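Local coordinates for protein 4-hydroxy-3-methylbut-2-enyl diphosphate reductase, apicoplast (Plasmodium falciparum, PDB 4N7B) that reduces (E)-4-hydroxy-3-methylbut-2-enyl diphosphate to isopentenyl and dimethylallyl diphosphate at an iron-sulfur cluster, the last step of the MEP pathway of isoprenoid precursor synthesis, at residues P218-Y223 with F503-Q508; G339-V344 with I359-N364; D367-P372 with Q395-K400. One frame throughout, in Å; residues are numbered along the deposited sequence. Where two conformers were deposited one is given.

In the fold
The modelled chain starts at Pro218 and soon enters strand 221-226, whose partner in interaction 1 is strand 506-511, about 280 residues later; this contact therefore spans nearly the whole reductase and adds an edge strand to its five-stranded parallel sheet. Within that long excursion lie the other two contacts, one after the other in the same four-stranded parallel sheet region. Interaction 2 closes a short loop across helix 344-350, joining the end of strand 334-338 to the end of strand 357-360. Interaction 3 then ties the end of helix 363-368 to helix 387-400. Interactions 2 and 3 touch through Val363 and Lys396, whereas interaction 1 lies about 39 Å from interaction 2, centre to centre.

Interaction 1. Residues P218-Y223 with F503-Q508; sequences PNKILY and FNYTLQ
Strands 221-226 and 506-511 pair in parallel at one margin of a five-stranded parallel sheet, with 506-511 as the edge strand. Backbone hydrogen bonds of 2.8 to 2.9 Å set the register: Thr506 N gives to Lys220 O, Leu222 N to Thr506 O, and Gln508 N to Leu222 O. Ile221 and Tyr223 turn theirs to Asn476 and strand 477-482, the alternation expected of an inner parallel strand.

Apolar packing divides between the two sides. Leu222 packs on Leu498 of helix 488-499, with Leu507 beside it on the same face, CD2 to CD1 4.1 Å, and Leu222 CB meets Tyr505 CB. On the other side, branched Ile221 lays CG2 over the centre of the ring of Tyr223, two residues on in the same strand, and against Gln508 CG.

Cationic and aromatic contacts gather just before the strands. The long Lys220 chain, bent at chi3 (74°), crosses the Tyr505 ring obliquely, CE over one face and NZ in a cation-pi contact 4.3 Å from the centroid. Tyr505 OH bonds to Val475 O and accepts from a water that itself accepts from Lys220 NZ. That ammonium also bonds to Phe503 O, 2.8 Å away, in the carbonyl plane and on a lone pair.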
loop_
_atom_site.group_PDB
_atom_site.type_symbol
_atom_site.label_atom_id
_atom_site.label_comp_id
_atom_site.label_asym_id
_atom_site.label_seq_id
_atom_site.Cartn_x
_atom_site.Cartn_y
_atom_site.Cartn_z
ATOM N N PRO A 218 20.258 -21.004 -23.172
ATOM C CA PRO A 218 20.864 -19.801 -23.752
ATOM C C PRO A 218 21.362 -18.805 -22.706
ATOM O O PRO A 218 22.014 -19.196 -21.733
ATOM C CB PRO A 218 19.712 -19.198 -24.559
ATOM C CG PRO A 218 18.930 -20.384 -25.010
ATOM C CD PRO A 218 19.018 -21.385 -23.875
ATOM N N ASN A 219 21.063 -17.527 -22.915
ATOM C CA ASN A 219 21.534 -16.474 -22.027
ATOM C C ASN A 219 20.589 -16.245 -20.868
ATOM O O ASN A 219 19.454 -15.814 -21.060
ATOM C CB ASN A 219 21.678 -15.185 -22.806
ATOM C CG ASN A 219 22.945 -14.488 -22.500
ATOM O OD1 ASN A 219 24.020 -14.951 -22.879
ATOM N ND2 ASN A 219 22.850 -13.361 -21.806
ATOM N N LYS A 220 21.050 -16.545 -19.662
ATOM C CA LYS A 220 20.207 -16.399 -18.484
ATOM C C LYS A 220 20.453 -15.055 -17.818
ATOM O O LYS A 220 21.598 -14.701 -17.527
ATOM C CB LYS A 220 20.468 -17.551 -17.523
ATOM C CG LYS A 220 20.240 -18.909 -18.189
ATOM C CD LYS A 220 20.466 -20.053 -17.236
ATOM C CE LYS A 220 19.334 -20.164 -16.246
ATOM N NZ LYS A 220 19.479 -21.366 -15.366
ATOM N N ILE A 221 19.386 -14.302 -17.580
ATOM C CA ILE A 221 19.524 -12.990 -16.971
ATOM C C ILE A 221 18.476 -12.733 -15.910
ATOM O O ILE A 221 17.285 -13.013 -16.105
ATOM C CB ILE A 221 19.375 -11.879 -18.000
ATOM C CG1 ILE A 221 20.428 -12.016 -19.086
ATOM C CG2 ILE A 221 19.494 -10.509 -17.318
ATOM C CD1 ILE A 221 20.223 -11.026 -20.209
ATOM N N LEU A 222 18.923 -12.187 -14.785
ATOM C CA LEU A 222 18.016 -11.713 -13.749
ATOM C C LEU A 222 18.024 -10.195 -13.732
ATOM O O LEU A 222 19.050 -9.549 -13.451
ATOM C CB LEU A 222 18.424 -12.269 -12.391
ATOM C CG LEU A 222 17.619 -11.742 -11.209
ATOM C CD1 LEU A 222 16.259 -12.364 -11.178
ATOM C CD2 LEU A 222 18.355 -12.024 -9.919
ATOM N N TYR A 223 16.886 -9.612 -14.070
ATOM C CA TYR A 223 16.748 -8.174 -14.050
ATOM C C TYR A 223 16.238 -7.777 -12.684
ATOM O O TYR A 223 15.075 -8.019 -12.346
ATOM C CB TYR A 223 15.769 -7.720 -15.113
ATOM C CG TYR A 223 16.245 -7.898 -16.536
ATOM C CD1 TYR A 223 17.123 -6.995 -17.104
ATOM C CD2 TYR A 223 15.782 -8.953 -17.325
ATOM C CE1 TYR A 223 17.553 -7.132 -18.407
ATOM C CE2 TYR A 223 16.207 -9.099 -18.636
ATOM C CZ TYR A 223 17.096 -8.179 -19.165
ATOM O OH TYR A 223 17.535 -8.298 -20.452
ATOM N N PHE A 503 21.758 -22.153 -10.473
ATOM C CA PHE A 503 20.885 -21.446 -11.407
ATOM C C PHE A 503 21.643 -20.497 -12.319
ATOM O O PHE A 503 21.410 -20.474 -13.523
ATOM C CB PHE A 503 19.796 -20.720 -10.626
ATOM C CG PHE A 503 18.928 -21.657 -9.831
ATOM C CD1 PHE A 503 18.107 -22.567 -10.474
ATOM C CD2 PHE A 503 18.978 -21.670 -8.450
ATOM C CE1 PHE A 503 17.332 -23.454 -9.754
ATOM C CE2 PHE A 503 18.202 -22.563 -7.725
ATOM C CZ PHE A 503 17.380 -23.449 -8.380
ATOM N N ASN A 504 22.563 -19.731 -11.742
ATOM C CA ASN A 504 23.487 -18.913 -12.514
ATOM C C ASN A 504 22.830 -17.940 -13.491
ATOM O O ASN A 504 23.329 -17.753 -14.595
ATOM C CB ASN A 504 24.472 -19.799 -13.264
ATOM C CG ASN A 504 25.355 -20.589 -12.336
ATOM O OD1 ASN A 504 25.928 -20.043 -11.389
ATOM N ND2 ASN A 504 25.479 -21.885 -12.600
ATOM N N TYR A 505 21.733 -17.307 -13.080
ATOM C CA TYR A 505 21.207 -16.186 -13.834
ATOM C C TYR A 505 22.208 -15.037 -13.708
ATOM O O TYR A 505 22.660 -14.726 -12.607
ATOM C CB TYR A 505 19.833 -15.755 -13.303
ATOM C CG TYR A 505 18.707 -16.760 -13.611
ATOM C CD1 TYR A 505 18.404 -17.799 -12.733
ATOM C CD2 TYR A 505 17.977 -16.668 -14.778
ATOM C CE1 TYR A 505 17.400 -18.733 -13.021
ATOM C CE2 TYR A 505 16.965 -17.602 -15.076
ATOM C CZ TYR A 505 16.681 -18.622 -14.195
ATOM O OH TYR A 505 15.679 -19.531 -14.488
ATOM N N THR A 506 22.549 -14.400 -14.823
ATOM C CA THR A 506 23.470 -13.261 -14.776
ATOM C C THR A 506 22.716 -12.037 -14.273
ATOM O O THR A 506 21.651 -11.694 -14.782
ATOM C CB THR A 506 24.087 -12.940 -16.148
ATOM O OG1 THR A 506 24.915 -14.025 -16.566
ATOM C CG2 THR A 506 24.948 -11.667 -16.060
ATOM N N LEU A 507 23.267 -11.380 -13.264
ATOM C CA LEU A 507 22.600 -10.246 -12.653
ATOM C C LEU A 507 22.732 -8.977 -13.506
ATOM O O LEU A 507 23.834 -8.596 -13.924
ATOM C CB LEU A 507 23.170 -10.008 -11.257
ATOM C CG LEU A 507 22.573 -8.861 -10.451
ATOM C CD1 LEU A 507 21.079 -9.013 -10.322
ATOM C CD2 LEU A 507 23.216 -8.832 -9.086
ATOM N N GLN A 508 21.595 -8.341 -13.767
ATOM C CA GLN A 508 21.568 -7.033 -14.391
ATOM C C GLN A 508 20.588 -6.139 -13.645
ATOM O O GLN A 508 19.569 -6.600 -13.145
ATOM C CB GLN A 508 21.187 -7.135 -15.864
ATOM C CG GLN A 508 22.293 -7.712 -16.738
ATOM C CD GLN A 508 23.591 -6.921 -16.640
ATOM O OE1 GLN A 508 23.653 -5.762 -17.049
ATOM N NE2 GLN A 508 24.627 -7.541 -16.084
HETATM O O HOH W 1 17.208 -22.031 -13.942
#

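Interaction 2. Residues G339-V344 with I359-N364; sequences GYKNHV and IVENVN. With SO4 (sulfate ion), chain C.
Two neighbouring strands of a four-stranded parallel sheet, 334-338 and 357-360, are joined here just past their C-terminal ends, in a beta-alpha-beta crossover whose helix is 344-350. In the first shell, Gly339 N gives a hydrogen bond to Val360 O at 3.0 Å, carrying the pairing one residue beyond strand 334-338. Fully extended, as glycine readily allows, Gly339 brings its carbonyl O to 3.3 Å from Glu361 CB.

At the turn, Glu361 OE1 accepts from Lys341 N at 3.2 Å, the donor standing above the carboxylate plane, and also lies at the edge of the Tyr340 ring near its plane. Lys341 crosses Glu361 at about a right angle, its CG 3.6 Å from Glu361 CD. Long enough to pass the acid, it bends at chi4 (-57°) to give a weak hydrogen bond from NZ to Ile359 O, while its CG packs on Ile359 CG2. The opposite charges, Lys341 NZ to Glu361 OE2 4.8 Å, are too far apart for a salt bridge but would probably attract.

Farther out, a type I turn from Tyr340 to His343 shapes the loop, with Gln382 OE1 accepting from Tyr340 N and Asp365 OD2 from Glu361 N. The turn delivers His343, which by similarity binds the diphosphate substrate and products, to the N-cap of helix 344-350. A sulfate, probably from the crystallisation liquor, is held by His260 ND1, Ser442 N and Asn443 N of that inferred site. His343 ND1 accepts from Glu345 N, of the probable proton donor, and NE2 gives an almost straight hydrogen bond (170°) to sulfate O3 at 2.9 Å.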
loop_
_atom_site.group_PDB
_atom_site.type_symbol
_atom_site.label_atom_id
_atom_site.label_comp_id
_atom_site.label_asym_id
_atom_site.label_seq_id
_atom_site.Cartn_x
_atom_site.Cartn_y
_atom_site.Cartn_z
ATOM N N GLY A 339 -12.266 1.313 -5.463
ATOM C CA GLY A 339 -11.351 0.512 -4.677
ATOM C C GLY A 339 -12.084 -0.722 -4.234
ATOM O O GLY A 339 -13.255 -0.879 -4.583
ATOM N N TYR A 340 -11.428 -1.587 -3.470
ATOM C CA TYR A 340 -12.034 -2.854 -3.061
ATOM C C TYR A 340 -12.706 -2.742 -1.693
ATOM O O TYR A 340 -12.068 -2.366 -0.712
ATOM C CB TYR A 340 -10.969 -3.944 -3.059
ATOM C CG TYR A 340 -10.406 -4.170 -4.441
ATOM C CD1 TYR A 340 -11.141 -4.862 -5.396
ATOM C CD2 TYR A 340 -9.170 -3.650 -4.810
ATOM C CE1 TYR A 340 -10.651 -5.068 -6.674
ATOM C CE2 TYR A 340 -8.664 -3.853 -6.095
ATOM C CZ TYR A 340 -9.413 -4.569 -7.021
ATOM O OH TYR A 340 -8.931 -4.785 -8.297
ATOM N N LYS A 341 -14.001 -3.066 -1.659
ATOM C CA LYS A 341 -14.872 -2.834 -0.499
ATOM C C LYS A 341 -14.330 -3.304 0.853
ATOM O O LYS A 341 -14.594 -2.691 1.887
ATOM C CB LYS A 341 -16.223 -3.528 -0.722
ATOM C CG LYS A 341 -17.105 -2.876 -1.768
ATOM C CD LYS A 341 -18.506 -3.535 -1.796
ATOM C CE LYS A 341 -19.319 -3.120 -3.043
ATOM N NZ LYS A 341 -19.528 -1.630 -3.205
ATOM N N ASN A 342 -13.584 -4.395 0.862
ATOM C CA ASN A 342 -13.138 -4.956 2.130
ATOM C C ASN A 342 -11.662 -4.693 2.451
ATOM O O ASN A 342 -11.096 -5.331 3.343
ATOM C CB ASN A 342 -13.435 -6.454 2.153
ATOM C CG ASN A 342 -14.920 -6.749 2.300
ATOM O OD1 ASN A 342 -15.567 -6.287 3.244
ATOM N ND2 ASN A 342 -15.470 -7.506 1.355
ATOM N N HIS A 343 -11.040 -3.764 1.730
ATOM C CA HIS A 343 -9.674 -3.346 2.051
ATOM C C HIS A 343 -9.722 -2.272 3.135
ATOM O O HIS A 343 -10.488 -1.317 3.011
ATOM C CB HIS A 343 -8.972 -2.804 0.801
ATOM C CG HIS A 343 -7.491 -2.669 0.955
ATOM N ND1 HIS A 343 -6.912 -1.641 1.669
ATOM C CD2 HIS A 343 -6.467 -3.427 0.495
ATOM C CE1 HIS A 343 -5.601 -1.771 1.642
ATOM N NE2 HIS A 343 -5.302 -2.850 0.937
ATOM N N VAL A 344 -8.917 -2.410 4.193
ATOM C CA VAL A 344 -8.968 -1.450 5.312
ATOM C C VAL A 344 -8.801 0.015 4.890
ATOM O O VAL A 344 -9.448 0.904 5.455
ATOM C CB VAL A 344 -7.933 -1.760 6.420
ATOM C CG1 VAL A 344 -8.324 -3.011 7.141
ATOM C CG2 VAL A 344 -6.551 -1.897 5.844
ATOM N N ILE A 359 -18.938 3.272 -3.144
ATOM C CA ILE A 359 -17.764 2.528 -3.545
ATOM C C ILE A 359 -17.996 1.786 -4.846
ATOM O O ILE A 359 -18.993 1.094 -4.988
ATOM C CB ILE A 359 -17.381 1.504 -2.478
ATOM C CG1 ILE A 359 -17.052 2.226 -1.174
ATOM C CG2 ILE A 359 -16.181 0.677 -2.954
ATOM C CD1 ILE A 359 -16.773 1.301 -0.015
ATOM N N VAL A 360 -17.069 1.899 -5.791
ATOM C CA VAL A 360 -17.123 1.018 -6.950
ATOM C C VAL A 360 -15.872 0.150 -7.027
ATOM O O VAL A 360 -14.752 0.651 -6.978
ATOM C CB VAL A 360 -17.384 1.788 -8.282
ATOM C CG1 VAL A 360 -18.271 2.994 -8.025
ATOM C CG2 VAL A 360 -16.119 2.195 -8.940
ATOM N N GLU A 361 -16.061 -1.167 -7.105
ATOM C CA GLU A 361 -14.916 -2.053 -7.292
ATOM C C GLU A 361 -14.830 -2.601 -8.707
ATOM O O GLU A 361 -13.842 -3.243 -9.068
ATOM C CB GLU A 361 -14.887 -3.198 -6.274
ATOM C CG GLU A 361 -16.181 -3.548 -5.643
ATOM C CD GLU A 361 -16.058 -4.738 -4.694
ATOM O OE1 GLU A 361 -14.974 -4.922 -4.097
ATOM O OE2 GLU A 361 -17.049 -5.495 -4.550
ATOM N N ASN A 362 -15.848 -2.335 -9.515
ATOM C CA ASN A 362 -15.890 -2.867 -10.872
ATOM C C ASN A 362 -16.830 -2.066 -11.746
ATOM O O ASN A 362 -17.492 -1.142 -11.263
ATOM C CB ASN A 362 -16.337 -4.328 -10.863
ATOM C CG ASN A 362 -17.701 -4.521 -10.194
ATOM O OD1 ASN A 362 -18.664 -3.799 -10.488
ATOM N ND2 ASN A 362 -17.782 -5.482 -9.277
ATOM N N VAL A 363 -16.923 -2.432 -13.022
ATOM C CA VAL A 363 -17.767 -1.679 -13.944
ATOM C C VAL A 363 -19.265 -1.983 -13.759
ATOM O O VAL A 363 -20.114 -1.219 -14.215
ATOM C CB VAL A 363 -17.395 -1.957 -15.414
ATOM C CG1 VAL A 363 -15.943 -1.593 -15.680
ATOM C CG2 VAL A 363 -17.703 -3.427 -15.777
ATOM N N ASN A 364 -19.599 -3.111 -13.136
ATOM C CA ASN A 364 -20.996 -3.391 -12.824
ATOM C C ASN A 364 -21.477 -2.266 -11.879
ATOM O O ASN A 364 -22.526 -1.659 -12.100
ATOM C CB ASN A 364 -21.157 -4.773 -12.174
ATOM C CG ASN A 364 -21.186 -5.950 -13.204
ATOM O OD1 ASN A 364 -21.107 -5.749 -14.420
ATOM N ND2 ASN A 364 -21.298 -7.186 -12.688
HETATM S S SO4 C . -1.543 -2.570 0.565
HETATM O O1 SO4 C . -2.171 -1.348 1.047
HETATM O O2 SO4 C . -0.379 -2.895 1.395
HETATM O O3 SO4 C . -2.543 -3.631 0.665
HETATM O O4 SO4 C . -1.111 -2.473 -0.841
#

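Interaction 3. Residues D367-P372 with Q395-K400; sequences DKLNFP and QKLKNK
The tight part of this contact is a lysine tip gathered among backbone carbonyls at and just past the C-terminal end of helix 363-368. Lys400 leaves helix 387-400 with CG anti to its backbone N (chi1 -167°) and stays extended to the end, so that NZ gives a short hydrogen bond of 2.6 Å to Leu369 O, in the carbonyl plane and on a lone pair. Asp367 O stands 2.8 Å from the same Lys400 NZ, and Val366 O accepts a further hydrogen bond from it. Lysine suits this place because the carbonyls of Val366 and Asp367 lie at the negative end of the helix dipole, which would probably favour the charged ammonium.

The side toward solvent is looser. Exposed Asp367 and Lys396 cross at about a right angle and form a long salt bridge, OD1 to NZ 3.6 Å; the lysine bends at chi4 (52°), and its CE lies equally near that oxygen.

On the inner side the contact is apolar and modest: Leu369 CD1 meets Leu397 CD2 at 4.1 Å, the two side chains crossing obliquely. Both leucines also rest on Ile336 of strand 334-338, so the residue just after helix 363-368 and the last turn of helix 387-400 pack side by side on one face of the parallel sheet, while Lys396 additionally touches Val363 and Val366 of the shorter helix.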
loop_
_atom_site.group_PDB
_atom_site.type_symbol
_atom_site.label_atom_id
_atom_site.label_comp_id
_atom_site.label_asym_id
_atom_site.label_seq_id
_atom_site.Cartn_x
_atom_site.Cartn_y
_atom_site.Cartn_z
ATOM N N ASP A 367 -22.513 0.920 -13.585
ATOM C CA ASP A 367 -23.805 0.879 -14.255
ATOM C C ASP A 367 -24.923 1.173 -13.284
ATOM O O ASP A 367 -25.937 1.745 -13.661
ATOM C CB ASP A 367 -24.056 -0.495 -14.863
ATOM C CG ASP A 367 -23.235 -0.745 -16.107
ATOM O OD1 ASP A 367 -23.153 0.167 -16.958
ATOM O OD2 ASP A 367 -22.667 -1.855 -16.233
ATOM N N LYS A 368 -24.734 0.764 -12.034
ATOM C CA LYS A 368 -25.770 0.888 -11.017
ATOM C C LYS A 368 -25.909 2.304 -10.449
ATOM O O LYS A 368 -26.905 2.615 -9.814
ATOM C CB LYS A 368 -25.517 -0.109 -9.883
ATOM C CG LYS A 368 -25.733 -1.543 -10.288
ATOM C CD LYS A 368 -25.357 -2.507 -9.174
ATOM C CE LYS A 368 -25.491 -3.969 -9.632
ATOM N NZ LYS A 368 -25.101 -4.954 -8.577
ATOM N N LEU A 369 -24.934 3.171 -10.683
ATOM C CA LEU A 369 -24.993 4.506 -10.099
ATOM C C LEU A 369 -26.071 5.367 -10.751
ATOM O O LEU A 369 -26.170 5.433 -11.975
ATOM C CB LEU A 369 -23.651 5.217 -10.239
ATOM C CG LEU A 369 -22.497 4.648 -9.428
ATOM C CD1 LEU A 369 -21.242 5.442 -9.734
ATOM C CD2 LEU A 369 -22.822 4.696 -7.938
ATOM N N ASN A 370 -26.863 6.045 -9.928
ATOM C CA ASN A 370 -27.830 7.012 -10.429
ATOM C C ASN A 370 -27.821 8.280 -9.609
ATOM O O ASN A 370 -27.829 8.229 -8.380
ATOM C CB ASN A 370 -29.236 6.420 -10.442
ATOM C CG ASN A 370 -29.467 5.531 -11.637
ATOM O OD1 ASN A 370 -29.776 6.016 -12.728
ATOM N ND2 ASN A 370 -29.309 4.222 -11.447
ATOM N N PHE A 371 -27.804 9.414 -10.301
ATOM C CA PHE A 371 -27.798 10.719 -9.652
ATOM C C PHE A 371 -28.593 11.709 -10.477
ATOM O O PHE A 371 -28.610 11.623 -11.703
ATOM C CB PHE A 371 -26.374 11.261 -9.518
ATOM C CG PHE A 371 -25.460 10.391 -8.705
ATOM C CD1 PHE A 371 -25.510 10.415 -7.325
ATOM C CD2 PHE A 371 -24.547 9.560 -9.323
ATOM C CE1 PHE A 371 -24.661 9.623 -6.571
ATOM C CE2 PHE A 371 -23.702 8.760 -8.577
ATOM C CZ PHE A 371 -23.761 8.789 -7.197
ATOM N N PRO A 372 -29.245 12.666 -9.805
ATOM C CA PRO A 372 -29.825 13.816 -10.503
ATOM C C PRO A 372 -28.785 14.462 -11.409
ATOM O O PRO A 372 -27.579 14.319 -11.179
ATOM C CB PRO A 372 -30.200 14.760 -9.363
ATOM C CG PRO A 372 -30.440 13.864 -8.196
ATOM C CD PRO A 372 -29.464 12.732 -8.349
ATOM N N GLN A 395 -12.557 5.540 -17.101
ATOM C CA GLN A 395 -13.052 5.814 -18.437
ATOM C C GLN A 395 -14.559 5.588 -18.516
ATOM O O GLN A 395 -15.282 6.362 -19.150
ATOM C CB GLN A 395 -12.362 4.892 -19.429
ATOM C CG GLN A 395 -12.844 5.032 -20.850
ATOM C CD GLN A 395 -12.038 4.156 -21.788
ATOM O OE1 GLN A 395 -12.398 3.000 -22.054
ATOM N NE2 GLN A 395 -10.920 4.692 -22.276
ATOM N N LYS A 396 -15.022 4.518 -17.884
ATOM C CA LYS A 396 -16.445 4.187 -17.875
ATOM C C LYS A 396 -17.192 5.207 -17.023
ATOM O O LYS A 396 -18.242 5.692 -17.411
ATOM C CB LYS A 396 -16.660 2.777 -17.329
ATOM C CG LYS A 396 -18.015 2.206 -17.665
ATOM C CD LYS A 396 -18.145 0.782 -17.197
ATOM C CE LYS A 396 -19.574 0.298 -17.373
ATOM N NZ LYS A 396 -20.073 0.531 -18.757
ATOM N N LEU A 397 -16.619 5.560 -15.876
ATOM C CA LEU A 397 -17.191 6.605 -15.028
ATOM C C LEU A 397 -17.386 7.913 -15.776
ATOM O O LEU A 397 -18.409 8.585 -15.626
ATOM C CB LEU A 397 -16.297 6.891 -13.827
ATOM C CG LEU A 397 -16.783 6.355 -12.488
ATOM C CD1 LEU A 397 -15.845 6.843 -11.408
ATOM C CD2 LEU A 397 -18.225 6.772 -12.179
ATOM N N LYS A 398 -16.391 8.287 -16.564
ATOM C CA LYS A 398 -16.425 9.546 -17.284
ATOM C C LYS A 398 -17.399 9.518 -18.441
ATOM O O LYS A 398 -17.927 10.552 -18.819
ATOM C CB LYS A 398 -15.041 9.890 -17.813
ATOM C CG LYS A 398 -14.169 10.573 -16.809
ATOM C CD LYS A 398 -12.895 11.032 -17.485
ATOM C CE LYS A 398 -12.040 11.872 -16.581
ATOM N NZ LYS A 398 -10.644 11.952 -17.116
ATOM N N ASN A 399 -17.617 8.343 -19.021
ATOM C CA ASN A 399 -18.601 8.205 -20.090
ATOM C C ASN A 399 -19.971 8.537 -19.534
ATOM O O ASN A 399 -20.715 9.332 -20.095
ATOM C CB ASN A 399 -18.619 6.779 -20.655
ATOM C CG ASN A 399 -17.420 6.487 -21.541
ATOM O OD1 ASN A 399 -16.785 7.410 -22.064
ATOM N ND2 ASN A 399 -17.104 5.196 -21.720
ATOM N N LYS A 400 -20.286 7.925 -18.402
ATOM C CA LYS A 400 -21.575 8.117 -17.768
ATOM C C LYS A 400 -21.698 9.515 -17.152
ATOM O O LYS A 400 -22.709 10.182 -17.323
ATOM C CB LYS A 400 -21.766 7.045 -16.705
ATOM C CG LYS A 400 -23.172 6.951 -16.199
ATOM C CD LYS A 400 -23.374 5.703 -15.370
ATOM C CE LYS A 400 -24.784 5.660 -14.812
ATOM N NZ LYS A 400 -25.067 4.368 -14.121
#